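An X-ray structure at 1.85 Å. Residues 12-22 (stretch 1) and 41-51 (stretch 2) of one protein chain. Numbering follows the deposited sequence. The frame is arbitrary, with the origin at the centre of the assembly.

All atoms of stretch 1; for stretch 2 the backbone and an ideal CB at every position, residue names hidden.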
ATOM      1  N   ALA A  12       0.242   8.632   4.884  1.00 22.55           N
ATOM      2  CA  ALA A  12      -0.778   8.824   3.867  1.00 24.83           C
ATOM      3  C   ALA A  12      -1.199  10.287   3.858  1.00 26.16           C
ATOM      4  O   ALA A  12      -1.421  10.844   4.916  1.00 28.25           O
ATOM      5  CB  ALA A  12      -2.007   7.939   4.142  1.00 25.08           C
ATOM      6  N   THR A  13      -1.279  10.917   2.685  1.00 26.27           N
ATOM      7  CA  THR A  13      -1.594  12.340   2.626  1.00 27.43           C
ATOM      8  C   THR A  13      -2.765  12.567   1.690  1.00 27.87           C
ATOM      9  O   THR A  13      -2.796  12.006   0.620  1.00 28.47           O
ATOM     10  CB  THR A  13      -0.364  13.223   2.205  1.00 27.92           C
ATOM     11  OG1 THR A  13       0.133  12.825   0.927  1.00 29.44           O
ATOM     12  CG2 THR A  13       0.811  13.086   3.228  1.00 27.99           C
ATOM     13  N   PRO A  14      -3.748  13.375   2.114  1.00 28.65           N
ATOM     14  CA  PRO A  14      -4.934  13.665   1.263  1.00 29.42           C
ATOM     15  C   PRO A  14      -4.582  14.698   0.210  1.00 30.31           C
ATOM     16  O   PRO A  14      -3.590  15.423   0.369  1.00 31.26           O
ATOM     17  CB  PRO A  14      -5.921  14.267   2.253  1.00 29.75           C
ATOM     18  CG  PRO A  14      -5.033  15.001   3.230  1.00 28.97           C
ATOM     19  CD  PRO A  14      -3.789  14.115   3.384  1.00 28.40           C
ATOM     20  N   LEU A  15      -5.383  14.792  -0.841  1.00 30.96           N
ATOM     21  CA  LEU A  15      -5.144  15.780  -1.891  1.00 31.75           C
ATOM     22  C   LEU A  15      -5.515  17.203  -1.422  1.00 31.69           C
ATOM     23  O   LEU A  15      -4.845  18.182  -1.764  1.00 31.90           O
ATOM     24  CB  LEU A  15      -5.924  15.409  -3.166  1.00 32.00           C
ATOM     25  CG  LEU A  15      -5.674  16.166  -4.485  1.00 32.92           C
ATOM     26  CD1 LEU A  15      -6.318  17.569  -4.512  1.00 34.37           C
ATOM     27  CD2 LEU A  15      -4.188  16.227  -4.816  1.00 32.84           C
ATOM     28  N   GLY A  16      -6.578  17.315  -0.639  1.00 31.30           N
ATOM     29  CA  GLY A  16      -7.007  18.612  -0.116  1.00 30.99           C
ATOM     30  C   GLY A  16      -7.220  18.515   1.378  1.00 30.02           C
ATOM     31  O   GLY A  16      -6.952  17.475   1.961  1.00 30.36           O
ATOM     32  N   ASN A  17      -7.709  19.594   1.991  1.00 29.31           N
ATOM     33  CA  ASN A  17      -7.950  19.623   3.431  1.00 28.84           C
ATOM     34  C   ASN A  17      -6.763  19.032   4.165  1.00 26.77           C
ATOM     35  O   ASN A  17      -6.913  18.213   5.073  1.00 26.13           O
ATOM     36  CB  ASN A  17      -9.214  18.864   3.799  1.00 29.58           C
ATOM     37  CG  ASN A  17     -10.455  19.648   3.510  1.00 33.98           C
ATOM     38  OD1 ASN A  17     -10.394  20.852   3.230  1.00 40.16           O
ATOM     39  ND2 ASN A  17     -11.609  18.976   3.568  1.00 38.37           N
ATOM     40  N   LEU A  18      -5.581  19.476   3.755  1.00 25.28           N
ATOM     41  CA  LEU A  18      -4.353  19.051   4.386  1.00 24.26           C
ATOM     42  C   LEU A  18      -4.332  19.340   5.883  1.00 24.02           C
ATOM     43  O   LEU A  18      -3.688  18.630   6.623  1.00 22.61           O
ATOM     44  CB  LEU A  18      -3.168  19.745   3.741  1.00 24.01           C
ATOM     45  CG  LEU A  18      -2.878  19.316   2.304  1.00 24.78           C
ATOM     46  CD1 LEU A  18      -1.660  20.046   1.786  1.00 24.40           C
ATOM     47  CD2 LEU A  18      -2.693  17.794   2.220  1.00 26.93           C
ATOM     48  N   ASP A  19      -4.988  20.419   6.311  1.00 23.71           N
ATOM     49  CA  ASP A  19      -4.953  20.805   7.742  1.00 23.81           C
ATOM     50  C   ASP A  19      -5.689  19.796   8.638  1.00 22.59           C
ATOM     51  O   ASP A  19      -5.520  19.823   9.876  1.00 21.50           O
ATOM     52  CB  ASP A  19      -5.495  22.220   7.939  1.00 24.57           C
ATOM     53  CG  ASP A  19      -4.472  23.305   7.594  1.00 28.21           C
ATOM     54  OD1 ASP A  19      -3.245  23.019   7.400  1.00 34.25           O
ATOM     55  OD2 ASP A  19      -4.892  24.462   7.557  1.00 34.13           O
ATOM     56  N   ASP A  20      -6.464  18.880   8.034  1.00 21.05           N
ATOM     57  CA  ASP A  20      -7.059  17.775   8.815  1.00 20.72           C
ATOM     58  C   ASP A  20      -6.131  16.582   9.100  1.00 19.53           C
ATOM     59  O   ASP A  20      -6.503  15.659   9.830  1.00 17.19           O
ATOM     60  CB  ASP A  20      -8.364  17.296   8.175  1.00 22.34           C
ATOM     61  CG  ASP A  20      -9.504  18.294   8.389  1.00 24.62           C
ATOM     62  OD1 ASP A  20      -9.432  19.095   9.351  1.00 30.70           O
ATOM     63  OD2 ASP A  20     -10.460  18.289   7.587  1.00 30.73           O
HETATM   64  N   MSE A  21      -4.928  16.604   8.541  1.00 17.85           N
HETATM   65  CA  MSE A  21      -3.915  15.617   8.899  1.00 17.50           C
HETATM   66  C   MSE A  21      -3.608  15.718  10.371  1.00 17.26           C
HETATM   67  O   MSE A  21      -3.658  16.820  10.939  1.00 16.49           O
HETATM   68  CB  MSE A  21      -2.641  15.847   8.124  1.00 17.97           C
HETATM   69  CG  MSE A  21      -2.814  15.519   6.664  1.00 21.50           C
HETATM   70 SE   MSE A  21      -1.095  15.738   5.701  0.80 27.78          SE
HETATM   71  CE  MSE A  21       0.092  14.682   6.794  1.00 26.86           C
ATOM     72  N   THR A  22      -3.275  14.587  10.987  1.00 15.30           N
ATOM     73  CA  THR A  22      -2.923  14.633  12.407  1.00 15.05           C
ATOM     74  C   THR A  22      -1.599  15.321  12.672  1.00 15.37           C
ATOM     75  O   THR A  22      -0.641  15.296  11.859  1.00 14.81           O
ATOM     76  CB  THR A  22      -2.892  13.240  13.064  1.00 15.46           C
ATOM     77  OG1 THR A  22      -1.792  12.507  12.513  1.00 15.54           O
ATOM     78  CG2 THR A  22      -4.209  12.475  12.873  1.00 15.11           C
ATOM     79  N   UNK A  41       6.233  16.975  -7.169  1.00 26.91           N
ATOM     80  CA  UNK A  41       5.503  18.229  -7.266  1.00 26.50           C
ATOM     81  C   UNK A  41       4.400  18.327  -6.208  1.00 25.10           C
ATOM     82  O   UNK A  41       4.289  19.317  -5.504  1.00 24.39           O
ATOM     83  CB  UNK A  41       4.903  18.377  -8.665  1.00 26.50           C
ATOM     84  N   UNK A  42       3.604  17.279  -6.083  1.00 24.33           N
ATOM     85  CA  UNK A  42       2.553  17.232  -5.090  1.00 24.74           C
ATOM     86  C   UNK A  42       3.167  17.292  -3.671  1.00 23.72           C
ATOM     87  O   UNK A  42       2.654  17.991  -2.764  1.00 22.26           O
ATOM     88  CB  UNK A  42       1.710  15.968  -5.270  1.00 24.74           C
ATOM     89  N   UNK A  43       4.295  16.611  -3.480  1.00 22.56           N
ATOM     90  CA  UNK A  43       4.921  16.592  -2.156  1.00 22.67           C
ATOM     91  C   UNK A  43       5.474  17.975  -1.766  1.00 22.41           C
ATOM     92  O   UNK A  43       5.360  18.409  -0.608  1.00 21.56           O
ATOM     93  CB  UNK A  43       6.044  15.553  -2.126  1.00 22.67           C
ATOM     94  N   UNK A  44       6.056  18.678  -2.728  1.00 22.33           N
ATOM     95  CA  UNK A  44       6.532  20.036  -2.452  1.00 23.03           C
ATOM     96  C   UNK A  44       5.386  20.963  -2.027  1.00 21.85           C
ATOM     97  O   UNK A  44       5.550  21.746  -1.116  1.00 21.56           O
ATOM     98  CB  UNK A  44       7.233  20.607  -3.686  1.00 23.03           C
ATOM     99  N   UNK A  45       4.244  20.849  -2.693  1.00 20.86           N
ATOM    100  CA  UNK A  45       3.094  21.626  -2.341  1.00 20.59           C
ATOM    101  C   UNK A  45       2.667  21.354  -0.891  1.00 20.66           C
ATOM    102  O   UNK A  45       2.418  22.289  -0.129  1.00 19.14           O
ATOM    103  CB  UNK A  45       1.948  21.327  -3.310  1.00 20.59           C
ATOM    104  N   UNK A  46       2.599  20.087  -0.520  1.00 20.36           N
ATOM    105  CA  UNK A  46       2.288  19.690   0.871  1.00 21.54           C
ATOM    106  C   UNK A  46       3.256  20.269   1.892  1.00 21.48           C
ATOM    107  O   UNK A  46       2.848  20.835   2.886  1.00 20.68           O
ATOM    108  CB  UNK A  46       2.294  18.165   0.991  1.00 21.54           C
ATOM    109  N   UNK A  47       4.551  20.113   1.633  1.00 22.26           N
ATOM    110  CA  UNK A  47       5.558  20.636   2.537  1.00 23.37           C
ATOM    111  C   UNK A  47       5.486  22.152   2.688  1.00 24.09           C
ATOM    112  O   UNK A  47       5.552  22.647   3.795  1.00 26.07           O
ATOM    113  CB  UNK A  47       6.950  20.232   2.047  1.00 23.37           C
ATOM    114  N   UNK A  48       5.336  22.879   1.583  1.00 25.43           N
ATOM    115  CA  UNK A  48       5.189  24.312   1.615  1.00 25.50           C
ATOM    116  C   UNK A  48       3.977  24.687   2.459  1.00 25.46           C
ATOM    117  O   UNK A  48       4.040  25.614   3.246  1.00 25.57           O
ATOM    118  CB  UNK A  48       5.063  24.873   0.197  1.00 25.50           C
ATOM    119  N   UNK A  49       2.880  23.954   2.301  1.00 24.45           N
ATOM    120  CA  UNK A  49       1.677  24.222   3.075  1.00 24.18           C
ATOM    121  C   UNK A  49       1.918  24.226   4.581  1.00 24.50           C
ATOM    122  O   UNK A  49       1.340  25.048   5.313  1.00 23.81           O
ATOM    123  CB  UNK A  49       0.606  23.184   2.733  1.00 24.18           C
ATOM    124  N   UNK A  50       2.728  23.288   5.056  1.00 23.56           N
ATOM    125  CA  UNK A  50       2.953  23.166   6.500  1.00 24.53           C
ATOM    126  C   UNK A  50       4.205  23.911   6.951  1.00 25.59           C
ATOM    127  O   UNK A  50       4.624  23.796   8.120  1.00 27.16           O
ATOM    128  CB  UNK A  50       3.063  21.691   6.892  1.00 24.53           C
ATOM    129  N   UNK A  51       4.808  24.654   6.036  1.00 25.76           N
ATOM    130  CA  UNK A  51       6.028  25.396   6.330  1.00 26.47           C
ATOM    131  C   UNK A  51       7.216  24.513   6.678  1.00 26.60           C
ATOM    132  O   UNK A  51       8.020  24.852   7.557  1.00 26.26           O
ATOM    133  CB  UNK A  51       5.769  26.367   7.484  1.00 26.47           C
TER

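Position 41 lies on a helical backbone, out of reach of stretch 1, and nothing visible restricts it; many helix-compatible side chains would do. It is Arg-41, which makes no contact here.

At position 42 the CA-to-CB bond points toward stretch 1, yet no atom of that stretch lies within 5.5 Å of the ideal CB, so a short side chain would fall short. Farther out, the carbonyl oxygens of Thr-13 and Pro-14 offer acceptors, and Leu-15 offers an apolar branch. A long donor, arginine or, at full stretch, lysine, is plausible. The residue is Arg-42, extended with chi1 to chi3 all t. Its NH1 donates a weak hydrogen bond to Thr-13 O at 3.0 Å; the N-H...O angle of 120° accounts for the weakness. Leu-15 CD2 sits over one face of the guanidinium, 3.8 Å from NH2, while Thr-13 O lies at its edge, where the N-H groups point. Arg-42 NE also donates to a water at 3.0 Å, which in turn donates to Pro-14 O, again at 3.0 Å, so the side chain serves one carbonyl directly and the other through the water.

Position 43 points sideways and position 44 is out of reach, so stretch 1 decides neither. They are Thr-43 and Ser-44.

Position 45 points toward stretch 1 but finds open space around its ideal CB; either a polar or an apolar side chain could be accommodated. It is Ile-45, which comes no closer than 5.5 Å to stretch 1 and makes no contact with it.

At position 46 the direction is again toward, and the ideal CB is 4.4 Å from Leu-18 CD1. Leu-18, the Thr-13 side chain and the selenium of Met-21 offer an apolar surface, suited to leucine, isoleucine or methionine. Leu-46 takes the place: its CD1 reaches Thr-13 CB at 3.4 Å, Leu-18 CD2 at 3.9 Å and Met-21 SE at 4.1 Å, so a single methyl touches all three residues.

Position 47 points away and position 48 is out of reach, leaving wide choice. Leu-47 and Lys-48 occupy them.

Position 49 points toward stretch 1, its ideal CB 4.0 Å from Leu-18 CD1, with the carboxylate of Asp-19 farther out. A side chain with an apolar flank and a donor at its end would suit, such as histidine, lysine or arginine. His-49 donates from NE2 to Asp-19 OD1 at 2.7 Å, in the ring's edge region, while Leu-18 CB packs over one face, 4.1 Å from the ring centroid.

Position 50 points sideways, with phi/psi of -95/7, and only a long or broad side chain could reach Leu-18 and Met-21. An aromatic residue, or perhaps methionine, would suit. Phe-50, with chi1 m, swings its ring inward: CZ lies 3.9 Å from Leu-18 CB and CE2 lies 3.8 Å from Met-21 SE. The edge also meets Leu-18 O, 3.2 Å from CZ.

Position 51 has positive phi (64°), which favours glycine, though asparagine also tolerates it. It is Gly-51, whose N bonds to Lys-48 O at 3.0 Å.

Stretch 2 (41-51) RRTSILLKHFG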
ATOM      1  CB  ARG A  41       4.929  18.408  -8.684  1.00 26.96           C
ATOM      2  CG  ARG A  41       5.003  19.822  -9.178  1.00 29.28           C
ATOM      3  CD  ARG A  41       4.478  19.966 -10.624  1.00 29.78           C
ATOM      4  NE  ARG A  41       5.423  19.456 -11.628  1.00 30.88           N
ATOM      5  CZ  ARG A  41       5.169  19.342 -12.939  1.00 31.16           C
ATOM      6  NH1 ARG A  41       3.986  19.673 -13.455  1.00 28.68           N
ATOM      7  NH2 ARG A  41       6.109  18.865 -13.742  1.00 32.93           N
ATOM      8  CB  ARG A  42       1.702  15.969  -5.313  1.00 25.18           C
ATOM      9  CG  ARG A  42       0.717  15.669  -4.186  1.00 28.92           C
ATOM     10  CD  ARG A  42      -0.336  14.630  -4.595  1.00 32.95           C
ATOM     11  NE  ARG A  42      -1.013  14.089  -3.409  1.00 36.91           N
ATOM     12  CZ  ARG A  42      -2.038  13.232  -3.436  1.00 37.81           C
ATOM     13  NH1 ARG A  42      -2.558  12.792  -2.292  1.00 39.59           N
ATOM     14  NH2 ARG A  42      -2.543  12.818  -4.591  1.00 36.89           N
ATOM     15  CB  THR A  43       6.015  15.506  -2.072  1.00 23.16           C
ATOM     16  OG1 THR A  43       5.402  14.252  -2.389  1.00 23.48           O
ATOM     17  CG2 THR A  43       6.620  15.418  -0.637  1.00 24.06           C
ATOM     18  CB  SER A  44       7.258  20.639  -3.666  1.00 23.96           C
ATOM     19  OG  SER A  44       8.456  19.927  -3.885  1.00 27.04           O
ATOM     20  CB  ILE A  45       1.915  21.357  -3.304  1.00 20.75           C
ATOM     21  CG1 ILE A  45       2.230  21.929  -4.688  1.00 21.59           C
ATOM     22  CG2 ILE A  45       0.650  21.978  -2.772  1.00 21.30           C
ATOM     23  CD1 ILE A  45       1.282  21.451  -5.786  1.00 23.71           C
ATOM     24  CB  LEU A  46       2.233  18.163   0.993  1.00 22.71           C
ATOM     25  CG  LEU A  46       1.770  17.613   2.363  1.00 24.36           C
ATOM     26  CD1 LEU A  46       0.958  16.339   2.171  1.00 29.77           C
ATOM     27  CD2 LEU A  46       2.963  17.419   3.258  1.00 31.01           C
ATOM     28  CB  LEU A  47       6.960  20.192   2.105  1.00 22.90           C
ATOM     29  CG  LEU A  47       7.143  18.656   2.116  1.00 21.25           C
ATOM     30  CD1 LEU A  47       8.536  18.284   1.617  1.00 22.69           C
ATOM     31  CD2 LEU A  47       6.814  17.941   3.434  1.00 22.04           C
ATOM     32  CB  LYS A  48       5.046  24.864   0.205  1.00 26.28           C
ATOM     33  CG  LYS A  48       4.845  26.381   0.131  1.00 28.52           C
ATOM     34  CD  LYS A  48       4.311  26.832  -1.231  1.00 31.95           C
ATOM     35  CE  LYS A  48       5.378  27.422  -2.134  1.00 33.65           C
ATOM     36  NZ  LYS A  48       4.757  28.124  -3.309  1.00 34.69           N
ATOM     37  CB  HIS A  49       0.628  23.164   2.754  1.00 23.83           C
ATOM     38  CG  HIS A  49      -0.658  23.341   3.486  1.00 25.97           C
ATOM     39  ND1 HIS A  49      -1.659  24.172   3.035  1.00 30.13           N
ATOM     40  CD2 HIS A  49      -1.117  22.780   4.626  1.00 26.11           C
ATOM     41  CE1 HIS A  49      -2.682  24.118   3.872  1.00 31.78           C
ATOM     42  NE2 HIS A  49      -2.368  23.293   4.856  1.00 30.44           N
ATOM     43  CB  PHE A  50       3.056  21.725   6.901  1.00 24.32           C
ATOM     44  CG  PHE A  50       1.772  20.982   6.816  1.00 22.79           C
ATOM     45  CD1 PHE A  50       0.704  21.318   7.616  1.00 23.77           C
ATOM     46  CD2 PHE A  50       1.649  19.900   5.981  1.00 21.92           C
ATOM     47  CE1 PHE A  50      -0.481  20.621   7.521  1.00 23.09           C
ATOM     48  CE2 PHE A  50       0.493  19.194   5.915  1.00 25.02           C
ATOM     49  CZ  PHE A  50      -0.583  19.557   6.703  1.00 22.39           C
TER
HETATM   50  O   HOH W   1      -0.795  15.478  -0.796  1.00 27.53           O
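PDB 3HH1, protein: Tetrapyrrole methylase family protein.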